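Local coordinates for protein FAD dependent oxidoreductase (Chelativorans sp. BNC1, PDB 6PXS) that oxidises iminodiacetate with the help of a bound flavin-adenine dinucleotide, as a member of the DadA family of oxidoreductases, at residues 118-123 and 140-145; 134-139 and 288-293; 230-235 and 257-262; 325-330 and 345-350. All blocks are in the same frame, centred on the assembly; numbering follows the deposited sequence.

Interaction 1: 118-123 and 140-145; sequences GTVRRL and EAIHIP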
loop_
_atom_site.group_PDB
_atom_site.type_symbol
_atom_site.label_atom_id
_atom_site.label_comp_id
_atom_site.label_asym_id
_atom_site.label_seq_id
_atom_site.Cartn_x
_atom_site.Cartn_y
_atom_site.Cartn_z
ATOM N N GLY A 118 -32.032 -16.663 19.321
ATOM C CA GLY A 118 -32.561 -15.813 20.365
ATOM C C GLY A 118 -34.025 -15.485 20.126
ATOM O O GLY A 118 -34.722 -16.128 19.337
ATOM N N THR A 119 -34.490 -14.456 20.827
ATOM C CA THR A 119 -35.882 -14.024 20.737
ATOM C C THR A 119 -35.988 -12.968 19.642
ATOM O O THR A 119 -35.574 -11.820 19.827
ATOM C CB THR A 119 -36.375 -13.488 22.079
ATOM O OG1 THR A 119 -35.609 -12.335 22.449
ATOM C CG2 THR A 119 -36.240 -14.552 23.159
ATOM N N VAL A 120 -36.539 -13.359 18.494
ATOM C CA VAL A 120 -36.768 -12.408 17.416
ATOM C C VAL A 120 -37.827 -11.407 17.853
ATOM O O VAL A 120 -38.862 -11.773 18.425
ATOM C CB VAL A 120 -37.183 -13.137 16.128
ATOM C CG1 VAL A 120 -37.449 -12.137 15.011
ATOM C CG2 VAL A 120 -36.107 -14.133 15.712
ATOM N N ARG A 121 -37.572 -10.131 17.583
ATOM C CA ARG A 121 -38.426 -9.055 18.070
ATOM C C ARG A 121 -38.469 -7.964 17.015
ATOM O O ARG A 121 -37.419 -7.469 16.595
ATOM C CB ARG A 121 -37.899 -8.516 19.401
ATOM C CG ARG A 121 -38.660 -7.332 19.969
ATOM C CD ARG A 121 -38.224 -7.066 21.403
ATOM N NE ARG A 121 -36.769 -6.985 21.523
ATOM C CZ ARG A 121 -36.099 -7.097 22.667
ATOM N NH1 ARG A 121 -36.744 -7.302 23.808
ATOM N NH2 ARG A 121 -34.775 -7.009 22.670
ATOM N N ARG A 122 -39.671 -7.601 16.579
ATOM C CA ARG A 122 -39.817 -6.566 15.568
ATOM C C ARG A 122 -39.729 -5.195 16.223
ATOM O O ARG A 122 -40.468 -4.897 17.167
ATOM C CB ARG A 122 -41.141 -6.714 14.823
ATOM C CG ARG A 122 -41.270 -5.756 13.655
ATOM C CD ARG A 122 -42.455 -6.096 12.777
ATOM N NE ARG A 122 -42.392 -5.401 11.496
ATOM C CZ ARG A 122 -43.260 -5.575 10.505
ATOM N NH1 ARG A 122 -44.270 -6.425 10.640
ATOM N NH2 ARG A 122 -43.117 -4.898 9.376
ATOM N N LEU A 123 -38.822 -4.367 15.721
ATOM C CA LEU A 123 -38.556 -3.054 16.283
ATOM C C LEU A 123 -39.310 -1.977 15.514
ATOM O O LEU A 123 -39.591 -2.117 14.320
ATOM C CB LEU A 123 -37.056 -2.755 16.259
ATOM C CG LEU A 123 -36.246 -3.287 17.442
ATOM C CD1 LEU A 123 -36.518 -4.765 17.671
ATOM C CD2 LEU A 123 -34.759 -3.041 17.219
ATOM N N GLU A 140 -37.812 0.746 10.145
ATOM C CA GLU A 140 -38.235 -0.420 10.904
ATOM C C GLU A 140 -37.278 -1.575 10.625
ATOM O O GLU A 140 -36.605 -1.619 9.590
ATOM C CB GLU A 140 -39.663 -0.827 10.536
ATOM C CG GLU A 140 -40.686 0.294 10.628
ATOM C CD GLU A 140 -42.066 -0.142 10.166
ATOM O OE1 GLU A 140 -42.322 -1.364 10.123
ATOM O OE2 GLU A 140 -42.893 0.736 9.839
ATOM N N ALA A 141 -37.219 -2.518 11.560
ATOM C CA ALA A 141 -36.270 -3.615 11.436
ATOM C C ALA A 141 -36.749 -4.802 12.257
ATOM O O ALA A 141 -37.681 -4.701 13.059
ATOM C CB ALA A 141 -34.867 -3.184 11.878
ATOM N N ILE A 142 -36.088 -5.935 12.038
ATOM C CA ILE A 142 -36.316 -7.162 12.787
ATOM C C ILE A 142 -35.018 -7.508 13.499
ATOM O O ILE A 142 -33.966 -7.620 12.858
ATOM C CB ILE A 142 -36.766 -8.314 11.871
ATOM C CG1 ILE A 142 -38.057 -7.935 11.143
ATOM C CG2 ILE A 142 -36.957 -9.594 12.679
ATOM C CD1 ILE A 142 -38.438 -8.891 10.035
ATOM N N HIS A 143 -35.090 -7.675 14.815
ATOM C CA HIS A 143 -33.910 -7.888 15.641
ATOM C C HIS A 143 -33.716 -9.382 15.875
ATOM O O HIS A 143 -34.612 -10.054 16.396
ATOM C CB HIS A 143 -34.047 -7.147 16.970
ATOM C CG HIS A 143 -32.805 -7.168 17.804
ATOM N ND1 HIS A 143 -32.643 -8.015 18.878
ATOM C CD2 HIS A 143 -31.664 -6.444 17.720
ATOM C CE1 HIS A 143 -31.456 -7.813 19.421
ATOM N NE2 HIS A 143 -30.842 -6.864 18.736
ATOM N N ILE A 144 -32.551 -9.891 15.489
ATOM C CA ILE A 144 -32.185 -11.289 15.708
ATOM C C ILE A 144 -30.978 -11.317 16.639
ATOM O O ILE A 144 -29.836 -11.226 16.165
ATOM C CB ILE A 144 -31.871 -12.010 14.387
ATOM C CG1 ILE A 144 -33.044 -11.881 13.412
ATOM C CG2 ILE A 144 -31.563 -13.479 14.646
ATOM C CD1 ILE A 144 -32.780 -12.504 12.055
ATOM N N PRO A 145 -31.169 -11.443 17.955
ATOM C CA PRO A 145 -30.015 -11.377 18.869
ATOM C C PRO A 145 -28.934 -12.400 18.570
ATOM O O PRO A 145 -27.785 -12.201 18.986
ATOM C CB PRO A 145 -30.643 -11.616 20.250
ATOM C CG PRO A 145 -32.088 -11.275 20.086
ATOM C CD PRO A 145 -32.438 -11.632 18.676
#
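Arg121 and His143 face each other as an antiparallel hydrogen-bonded pair, each backbone N-H given to the carbonyl of the other. The bond from His143 N to Arg121 O measures 2.9 Å, and its counterpart from Arg121 N to His143 O is longer, at 3.2 Å. Leu123 N reaches Ala141 O at 2.9 Å in the next hydrogen-bonded pair, with Arg122 and Ile142 forming the non-hydrogen-bonded pair between. His143 O is also approached by the CA-H of Val120, with CA at 3.4 Å, which carries the pairing one residue beyond the strand in a looser form.

Apolar contacts occur on both faces. Val120 CG1, anti to its backbone N (chi1 179°), touches Ile142 CG2 at 3.5 Å. On the opposite face, which carries Leu123 and His143, Leu123 lays CD1 against His143 CB at 3.5 Å, so the branch meets the root of the histidine. Of a different kind is the ring-to-carbonyl contact farther along, where Pro145 sets the CD corner of its ring beside the backbone oxygen of Thr119.

Charge enters at the other end. Arg122, extended from CG to NE, has its NH2 3.7 Å from Glu140 OE1, a long salt bridge in which guanidinium and carboxylate planes are turned 56° apart. The same guanidinium forms salt bridges through NH1 with Asp101 and Glu104 of helix 97-111, so Glu140 is a further, weaker acidic neighbour.

Strand 141-144 bonds on its other side to strand 90-93, leaving 121-123 outermost within the chain: an antiparallel edge pair of a mixed sheet, its two strands connected through helix 127-131.

Interaction 2: 134-139 and 288-293; sequences PLRDDL and LGIAPG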
loop_
_atom_site.group_PDB
_atom_site.type_symbol
_atom_site.label_atom_id
_atom_site.label_comp_id
_atom_site.label_asym_id
_atom_site.label_seq_id
_atom_site.Cartn_x
_atom_site.Cartn_y
_atom_site.Cartn_z
ATOM N N PRO A 134 -25.527 5.168 12.935
ATOM C CA PRO A 134 -25.517 5.789 11.598
ATOM C C PRO A 134 -26.739 5.470 10.743
ATOM O O PRO A 134 -26.896 6.087 9.682
ATOM C CB PRO A 134 -24.229 5.247 10.957
ATOM C CG PRO A 134 -23.845 4.076 11.763
ATOM C CD PRO A 134 -24.325 4.341 13.149
ATOM N N LEU A 135 -27.607 4.551 11.162
ATOM C CA LEU A 135 -28.799 4.243 10.384
ATOM C C LEU A 135 -29.774 5.418 10.394
ATOM O O LEU A 135 -29.681 6.338 11.213
ATOM C CB LEU A 135 -29.499 2.997 10.933
ATOM C CG LEU A 135 -28.840 1.642 10.673
ATOM C CD1 LEU A 135 -29.657 0.534 11.316
ATOM C CD2 LEU A 135 -28.679 1.382 9.183
ATOM N N ARG A 136 -30.725 5.377 9.462
ATOM C CA ARG A 136 -31.788 6.370 9.440
ATOM C C ARG A 136 -32.766 6.122 10.582
ATOM O O ARG A 136 -33.020 4.980 10.978
ATOM C CB ARG A 136 -32.535 6.337 8.104
ATOM C CG ARG A 136 -31.650 6.427 6.871
ATOM C CD ARG A 136 -32.443 6.907 5.658
ATOM N NE ARG A 136 -33.725 6.216 5.519
ATOM C CZ ARG A 136 -33.930 5.131 4.775
ATOM N NH1 ARG A 136 -32.940 4.583 4.081
ATOM N NH2 ARG A 136 -35.140 4.589 4.726
ATOM N N ASP A 137 -33.326 7.209 11.113
ATOM C CA ASP A 137 -34.255 7.097 12.231
ATOM C C ASP A 137 -35.629 6.584 11.816
ATOM O O ASP A 137 -36.439 6.265 12.692
ATOM C CB ASP A 137 -34.405 8.453 12.927
ATOM C CG ASP A 137 -34.853 9.554 11.980
ATOM O OD1 ASP A 137 -35.958 9.441 11.407
ATOM O OD2 ASP A 137 -34.101 10.538 11.815
ATOM N N ASP A 138 -35.912 6.490 10.517
ATOM C CA ASP A 138 -37.229 6.105 10.030
ATOM C C ASP A 138 -37.308 4.638 9.631
ATOM O O ASP A 138 -38.289 4.232 8.999
ATOM C CB ASP A 138 -37.622 6.977 8.836
ATOM C CG ASP A 138 -36.785 6.686 7.606
ATOM O OD1 ASP A 138 -35.542 6.716 7.713
ATOM O OD2 ASP A 138 -37.371 6.416 6.537
ATOM N N LEU A 139 -36.313 3.833 9.986
ATOM C CA LEU A 139 -36.217 2.458 9.513
ATOM C C LEU A 139 -36.799 1.506 10.551
ATOM O O LEU A 139 -36.340 1.474 11.698
ATOM C CB LEU A 139 -34.763 2.093 9.214
ATOM C CG LEU A 139 -34.156 2.743 7.969
ATOM C CD1 LEU A 139 -32.647 2.568 7.953
ATOM C CD2 LEU A 139 -34.768 2.158 6.707
ATOM N N LEU A 288 -24.423 4.192 2.396
ATOM C CA LEU A 288 -24.902 5.507 2.801
ATOM C C LEU A 288 -26.398 5.671 2.577
ATOM O O LEU A 288 -27.012 6.543 3.203
ATOM C CB LEU A 288 -24.140 6.595 2.045
ATOM C CG LEU A 288 -22.640 6.676 2.345
ATOM C CD1 LEU A 288 -21.968 7.677 1.424
ATOM C CD2 LEU A 288 -22.397 7.045 3.798
ATOM N N GLY A 289 -26.996 4.862 1.703
ATOM C CA GLY A 289 -28.438 4.925 1.530
ATOM C C GLY A 289 -29.180 4.642 2.820
ATOM O O GLY A 289 -30.056 5.408 3.231
ATOM N N ILE A 290 -28.829 3.537 3.487
ATOM C CA ILE A 290 -29.483 3.164 4.738
ATOM C C ILE A 290 -28.747 3.670 5.971
ATOM O O ILE A 290 -29.282 3.564 7.086
ATOM C CB ILE A 290 -29.635 1.633 4.849
ATOM C CG1 ILE A 290 -28.262 0.950 4.860
ATOM C CG2 ILE A 290 -30.480 1.105 3.698
ATOM C CD1 ILE A 290 -28.313 -0.520 5.233
ATOM N N ALA A 291 -27.541 4.214 5.816
ATOM C CA ALA A 291 -26.721 4.649 6.948
ATOM C C ALA A 291 -26.021 5.953 6.596
ATOM O O ALA A 291 -24.808 5.985 6.357
ATOM C CB ALA A 291 -25.709 3.568 7.330
ATOM N N PRO A 292 -26.763 7.061 6.564
ATOM C CA PRO A 292 -26.126 8.359 6.282
ATOM C C PRO A 292 -25.048 8.737 7.286
ATOM O O PRO A 292 -24.208 9.592 6.978
ATOM C CB PRO A 292 -27.301 9.345 6.324
ATOM C CG PRO A 292 -28.521 8.508 6.108
ATOM C CD PRO A 292 -28.221 7.185 6.733
ATOM N N GLY A 293 -25.043 8.132 8.475
ATOM C CA GLY A 293 -24.029 8.455 9.462
ATOM C C GLY A 293 -22.628 8.071 9.043
ATOM O O GLY A 293 -21.657 8.586 9.607
#
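Pro134 O accepts the backbone N-H of Gly293 at 3.0 Å, the donor lying in the carbonyl plane on a lone pair. This bond ties the loop before strand 141-144 to the residues that follow helix 277-290. Arg136 makes two more links to the same helix end. Its NH1 bonds to Gly289 O at 3.1 Å; the oxygen lies in the guanidinium plane, whereas the donor stands above the plane of the carbonyl. Its backbone N gives a weak bond to Ile290 O at 3.3 Å. Apolar groups complete this shell: Arg136 CG meets Pro292 CD at 3.5 Å, the two side chains crossing at about a right angle, and Leu135 CD2 touches Ala291 CB at 4.1 Å.

The next shell positions the arginine. Its chain bends at chi3 (-46°), placing NE back toward its own loop, where Asp138 OD1 accepts it through the syn lone pair at 2.9 Å in a salt bridge. A second, weak bond joins Arg136 NH2 to Asp138 OD2. Leu139 CG lies over one face of the guanidinium, 3.8 Å above its plane and offset toward the rim. The type I turn from Arg136 to Leu139 is what brings both residues back to the arginine.

Farther out, Lys129 bonds to Leu135 O, and Met251 of strand 251-254 touches both Leu135 and Ala291. Where the helix ends, at Ala291-Pro292, a loop from a distant part of the chain thus packs on the C-terminal end of helix 277-290, with Arg136 NH1 on Gly289 O and the weak bond from Arg136 N on Ile290 O.

Interaction 3: 230-235 and 257-262; sequences LHLPGV and SRVVVG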
loop_
_atom_site.group_PDB
_atom_site.type_symbol
_atom_site.label_atom_id
_atom_site.label_comp_id
_atom_site.label_asym_id
_atom_site.label_seq_id
_atom_site.Cartn_x
_atom_site.Cartn_y
_atom_site.Cartn_z
ATOM N N LEU A 230 -14.519 0.831 6.432
ATOM C CA LEU A 230 -14.602 2.199 6.920
ATOM C C LEU A 230 -14.032 2.291 8.328
ATOM O O LEU A 230 -13.850 1.286 9.018
ATOM C CB LEU A 230 -16.049 2.696 6.915
ATOM C CG LEU A 230 -16.800 2.552 5.593
ATOM C CD1 LEU A 230 -18.226 3.043 5.753
ATOM C CD2 LEU A 230 -16.101 3.307 4.479
ATOM N N HIS A 231 -13.762 3.524 8.753
ATOM C CA HIS A 231 -13.196 3.792 10.067
ATOM C C HIS A 231 -13.903 4.993 10.674
ATOM O O HIS A 231 -13.983 6.051 10.043
ATOM C CB HIS A 231 -11.688 4.046 9.969
ATOM C CG HIS A 231 -11.035 4.346 11.282
ATOM N ND1 HIS A 231 -11.000 3.441 12.321
ATOM C CD2 HIS A 231 -10.385 5.450 11.722
ATOM C CE1 HIS A 231 -10.358 3.975 13.345
ATOM N NE2 HIS A 231 -9.977 5.193 13.008
ATOM N N LEU A 232 -14.416 4.824 11.895
ATOM C CA LEU A 232 -15.122 5.877 12.623
ATOM C C LEU A 232 -14.239 6.363 13.767
ATOM O O LEU A 232 -14.383 5.895 14.906
ATOM C CB LEU A 232 -16.462 5.365 13.156
ATOM C CG LEU A 232 -17.614 5.194 12.161
ATOM C CD1 LEU A 232 -17.983 6.532 11.535
ATOM C CD2 LEU A 232 -17.271 4.169 11.090
ATOM N N PRO A 233 -13.321 7.316 13.526
ATOM C CA PRO A 233 -12.335 7.671 14.561
ATOM C C PRO A 233 -12.956 8.018 15.906
ATOM O O PRO A 233 -13.746 8.961 16.018
ATOM C CB PRO A 233 -11.606 8.879 13.955
ATOM C CG PRO A 233 -12.506 9.388 12.884
ATOM C CD PRO A 233 -13.209 8.187 12.345
ATOM N N GLY A 234 -12.599 7.249 16.932
ATOM C CA GLY A 234 -13.062 7.527 18.277
ATOM C C GLY A 234 -14.483 7.101 18.562
ATOM O O GLY A 234 -15.168 7.756 19.354
ATOM N N VAL A 235 -14.946 6.013 17.952
ATOM C CA VAL A 235 -16.320 5.545 18.092
ATOM C C VAL A 235 -16.292 4.101 18.566
ATOM O O VAL A 235 -15.646 3.250 17.945
ATOM C CB VAL A 235 -17.093 5.670 16.766
ATOM C CG1 VAL A 235 -18.510 5.138 16.919
ATOM C CG2 VAL A 235 -17.101 7.117 16.302
ATOM N N SER A 257 -13.373 0.386 15.881
ATOM C CA SER A 257 -14.043 1.508 15.222
ATOM C C SER A 257 -14.114 1.308 13.710
ATOM O O SER A 257 -14.044 2.266 12.936
ATOM C CB SER A 257 -13.343 2.829 15.553
ATOM O OG SER A 257 -13.236 3.021 16.953
ATOM N N ARG A 258 -14.260 0.059 13.281
ATOM C CA ARG A 258 -14.246 -0.300 11.871
ATOM C C ARG A 258 -15.626 -0.782 11.444
ATOM O O ARG A 258 -16.274 -1.550 12.161
ATOM C CB ARG A 258 -13.202 -1.387 11.601
ATOM C CG ARG A 258 -12.913 -1.622 10.129
ATOM C CD ARG A 258 -11.710 -2.535 9.938
ATOM N NE ARG A 258 -11.942 -3.871 10.481
ATOM C CZ ARG A 258 -11.059 -4.865 10.430
ATOM N NH1 ARG A 258 -9.875 -4.681 9.859
ATOM N NH2 ARG A 258 -11.362 -6.046 10.951
ATOM N N VAL A 259 -16.069 -0.324 10.277
ATOM C CA VAL A 259 -17.342 -0.731 9.694
ATOM C C VAL A 259 -17.085 -1.207 8.272
ATOM O O VAL A 259 -16.427 -0.511 7.491
ATOM C CB VAL A 259 -18.372 0.415 9.702
ATOM C CG1 VAL A 259 -19.662 -0.024 9.031
ATOM C CG2 VAL A 259 -18.642 0.873 11.127
ATOM N N VAL A 260 -17.602 -2.387 7.941
ATOM C CA VAL A 260 -17.470 -2.979 6.615
ATOM C C VAL A 260 -18.832 -2.938 5.938
ATOM O O VAL A 260 -19.863 -3.118 6.596
ATOM C CB VAL A 260 -16.937 -4.422 6.700
ATOM C CG1 VAL A 260 -16.685 -4.982 5.312
ATOM C CG2 VAL A 260 -15.668 -4.468 7.545
ATOM N N VAL A 261 -18.837 -2.705 4.626
ATOM C CA VAL A 261 -20.074 -2.508 3.879
ATOM C C VAL A 261 -20.192 -3.567 2.790
ATOM O O VAL A 261 -19.194 -4.037 2.234
ATOM C CB VAL A 261 -20.148 -1.089 3.276
ATOM C CG1 VAL A 261 -21.514 -0.846 2.652
ATOM C CG2 VAL A 261 -19.861 -0.051 4.346
ATOM N N GLY A 262 -21.441 -3.922 2.476
ATOM C CA GLY A 262 -21.769 -5.019 1.583
ATOM C C GLY A 262 -20.976 -5.049 0.296
ATOM O O GLY A 262 -20.513 -4.012 -0.184
#
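Leu230 and Val259 form an antiparallel hydrogen-bonded pair, with Leu230 N to Val259 O at 2.6 Å and Val259 N to Leu230 O at 3.0 Å. After the non-hydrogen-bonded pair of His231 and Arg258, a further bond runs from Leu232 N to Ser257 O at 2.8 Å. Beyond it segment 230-235 folds into a type II turn, Leu232 to Val235, with Gly234 at positive phi.

That turn carries Val235 O back to Ser257, whose OG donates to it at 2.6 Å; OG is anti to its own carbonyl carbon (chi1 -55°), the position in which it meets Val235 O. Two apolar contacts follow on the face of Leu230 and Val259: Leu232 CD2 with Val259 CG2 at 3.6 Å, and Leu230 CD1 with Val261 CG2 at 3.8 Å.

Ser257 OG, which holds Val235 O at the turn, also bonds to Arg161 NE of a neighbouring subunit, another copy of the protein. Leu294, just beyond helix 277-290, touches Leu230 and Leu232. In the antiparallel sheet, strand 258-261 lies between 251-254 and 220-231, and strand 298-310 flanks 220-231 on its other side.

Interaction 4: 325-330 and 345-350; sequences GLTIGN and HLLAGV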
loop_
_atom_site.group_PDB
_atom_site.type_symbol
_atom_site.label_atom_id
_atom_site.label_comp_id
_atom_site.label_asym_id
_atom_site.label_seq_id
_atom_site.Cartn_x
_atom_site.Cartn_y
_atom_site.Cartn_z
ATOM N N GLY A 325 -8.217 -41.873 -3.705
ATOM C CA GLY A 325 -7.304 -40.976 -3.026
ATOM C C GLY A 325 -7.494 -39.513 -3.356
ATOM O O GLY A 325 -6.521 -38.752 -3.341
ATOM N N LEU A 326 -8.723 -39.096 -3.655
ATOM C CA LEU A 326 -9.009 -37.708 -3.984
ATOM C C LEU A 326 -10.301 -37.281 -3.307
ATOM O O LEU A 326 -11.286 -38.025 -3.298
ATOM C CB LEU A 326 -9.124 -37.501 -5.501
ATOM C CG LEU A 326 -9.439 -36.074 -5.964
ATOM C CD1 LEU A 326 -8.391 -35.098 -5.454
ATOM C CD2 LEU A 326 -9.536 -36.009 -7.481
ATOM N N THR A 327 -10.286 -36.077 -2.741
ATOM C CA THR A 327 -11.447 -35.500 -2.080
ATOM C C THR A 327 -11.493 -34.015 -2.408
ATOM O O THR A 327 -10.464 -33.335 -2.377
ATOM C CB THR A 327 -11.387 -35.711 -0.562
ATOM O OG1 THR A 327 -11.207 -37.105 -0.279
ATOM C CG2 THR A 327 -12.664 -35.224 0.103
ATOM N N ILE A 328 -12.684 -33.518 -2.729
ATOM C CA ILE A 328 -12.862 -32.149 -3.192
ATOM C C ILE A 328 -13.797 -31.418 -2.242
ATOM O O ILE A 328 -14.826 -31.959 -1.827
ATOM C CB ILE A 328 -13.413 -32.102 -4.633
ATOM C CG1 ILE A 328 -12.449 -32.810 -5.586
ATOM C CG2 ILE A 328 -13.639 -30.660 -5.078
ATOM C CD1 ILE A 328 -12.943 -32.876 -7.016
ATOM N N GLY A 329 -13.427 -30.187 -1.900
ATOM C CA GLY A 329 -14.311 -29.282 -1.199
ATOM C C GLY A 329 -14.267 -27.906 -1.829
ATOM O O GLY A 329 -13.214 -27.262 -1.846
ATOM N N ASN A 330 -15.394 -27.444 -2.355
ATOM C CA ASN A 330 -15.442 -26.172 -3.067
ATOM C C ASN A 330 -16.906 -25.803 -3.274
ATOM O O ASN A 330 -17.814 -26.562 -2.923
ATOM C CB ASN A 330 -14.684 -26.257 -4.395
ATOM C CG ASN A 330 -14.270 -24.900 -4.915
ATOM O OD1 ASN A 330 -14.392 -23.894 -4.216
ATOM N ND2 ASN A 330 -13.769 -24.862 -6.145
ATOM N N HIS A 345 -14.844 -29.940 8.905
ATOM C CA HIS A 345 -15.056 -31.096 9.768
ATOM C C HIS A 345 -15.637 -32.275 8.996
ATOM O O HIS A 345 -15.338 -33.432 9.310
ATOM C CB HIS A 345 -15.978 -30.713 10.926
ATOM C CG HIS A 345 -16.378 -31.868 11.789
ATOM N ND1 HIS A 345 -15.470 -32.596 12.527
ATOM C CD2 HIS A 345 -17.591 -32.419 12.034
ATOM C CE1 HIS A 345 -16.106 -33.546 13.189
ATOM N NE2 HIS A 345 -17.393 -33.460 12.908
ATOM N N LEU A 346 -16.470 -32.003 7.989
ATOM C CA LEU A 346 -17.007 -33.076 7.161
ATOM C C LEU A 346 -15.918 -33.696 6.295
ATOM O O LEU A 346 -15.793 -34.925 6.221
ATOM C CB LEU A 346 -18.145 -32.541 6.292
ATOM C CG LEU A 346 -19.554 -32.589 6.885
ATOM C CD1 LEU A 346 -19.554 -32.218 8.358
ATOM C CD2 LEU A 346 -20.474 -31.661 6.106
ATOM N N LEU A 347 -15.121 -32.859 5.628
ATOM C CA LEU A 347 -14.046 -33.377 4.788
ATOM C C LEU A 347 -13.093 -34.250 5.593
ATOM O O LEU A 347 -12.649 -35.303 5.116
ATOM C CB LEU A 347 -13.293 -32.220 4.132
ATOM C CG LEU A 347 -14.106 -31.386 3.139
ATOM C CD1 LEU A 347 -13.313 -30.173 2.683
ATOM C CD2 LEU A 347 -14.529 -32.228 1.945
ATOM N N ALA A 348 -12.768 -33.833 6.817
ATOM C CA ALA A 348 -11.899 -34.637 7.668
ATOM C C ALA A 348 -12.445 -36.051 7.824
ATOM O O ALA A 348 -11.739 -37.035 7.575
ATOM C CB ALA A 348 -11.741 -33.967 9.034
ATOM N N GLY A 349 -13.709 -36.169 8.231
ATOM C CA GLY A 349 -14.297 -37.487 8.396
ATOM C C GLY A 349 -14.282 -38.297 7.115
ATOM O O GLY A 349 -14.034 -39.505 7.135
ATOM N N VAL A 350 -14.538 -37.643 5.981
ATOM C CA VAL A 350 -14.580 -38.350 4.702
ATOM C C VAL A 350 -13.251 -39.043 4.437
ATOM O O VAL A 350 -13.187 -40.266 4.258
ATOM C CB VAL A 350 -14.940 -37.378 3.564
ATOM C CG1 VAL A 350 -14.669 -38.017 2.210
ATOM C CG2 VAL A 350 -16.391 -36.955 3.672
#
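Thr327 and Gly329 meet Leu347 and Val350 in a buried, mostly apolar helix-on-sheet contact without hydrogen bonds, where helix 336-352 covers one face of the sheet that contains strand 326-330. Helix and strand segments run nearly antiparallel, at 172°, with their axes 9.6 Å apart. Leu347 carries most of the contact. Its CG is anti to the carbonyl carbon (chi1 -65°), and from there the two methyls divide over the strand: CD1 lies 4.1 Å from Gly329 CA, and CD2 lies 4.0 Å from Thr327 CG2 and 3.8 Å from Ile328 O. Because Gly329 has no beta carbon, CD1 can come down over its backbone.

The intervening glycines fit a GxGxxG pattern, and Gly333 in the turn and Gly336 at the start of the helix bind FAD, consistent with the strand-turn-helix unit of a Rossmann-type FAD-binding fold, in which the helix runs back across its strand.

Thr327 presents its methyl rather than its hydroxyl to the helix, with CG2 anti to the backbone N. That methyl also touches Val350 CG1, at 4.0 Å, one helical turn beyond Leu347. Strand 198-201 bonds to Thr327 and Gly329 through its backbone, while Leu347 also packs on Leu11, an FAD-binding residue of helix 10-20.

Followed from the N terminus, the chain first closes a short loop at interaction 1, where residues 140-145 return to 118-123 by way of helix 127-131. Interaction 2 begins inside that loop, at 134-139, and closes only at 288-293, so the two cross; their segments adjoin at residues 139 and 140. Interaction 3 is nested within the long excursion closed by interaction 2, about 5 Å away at the nearest atoms. Interaction 1 pairs strands within the four-stranded mixed sheet, interaction 3 within the antiparallel sheet, and interaction 2 sets the loop before strand 141-144 against the end of helix 277-290. Interaction 4 comes last, in series, on the opposite side of the chain's centre, within the Rossmann-type FAD-binding part.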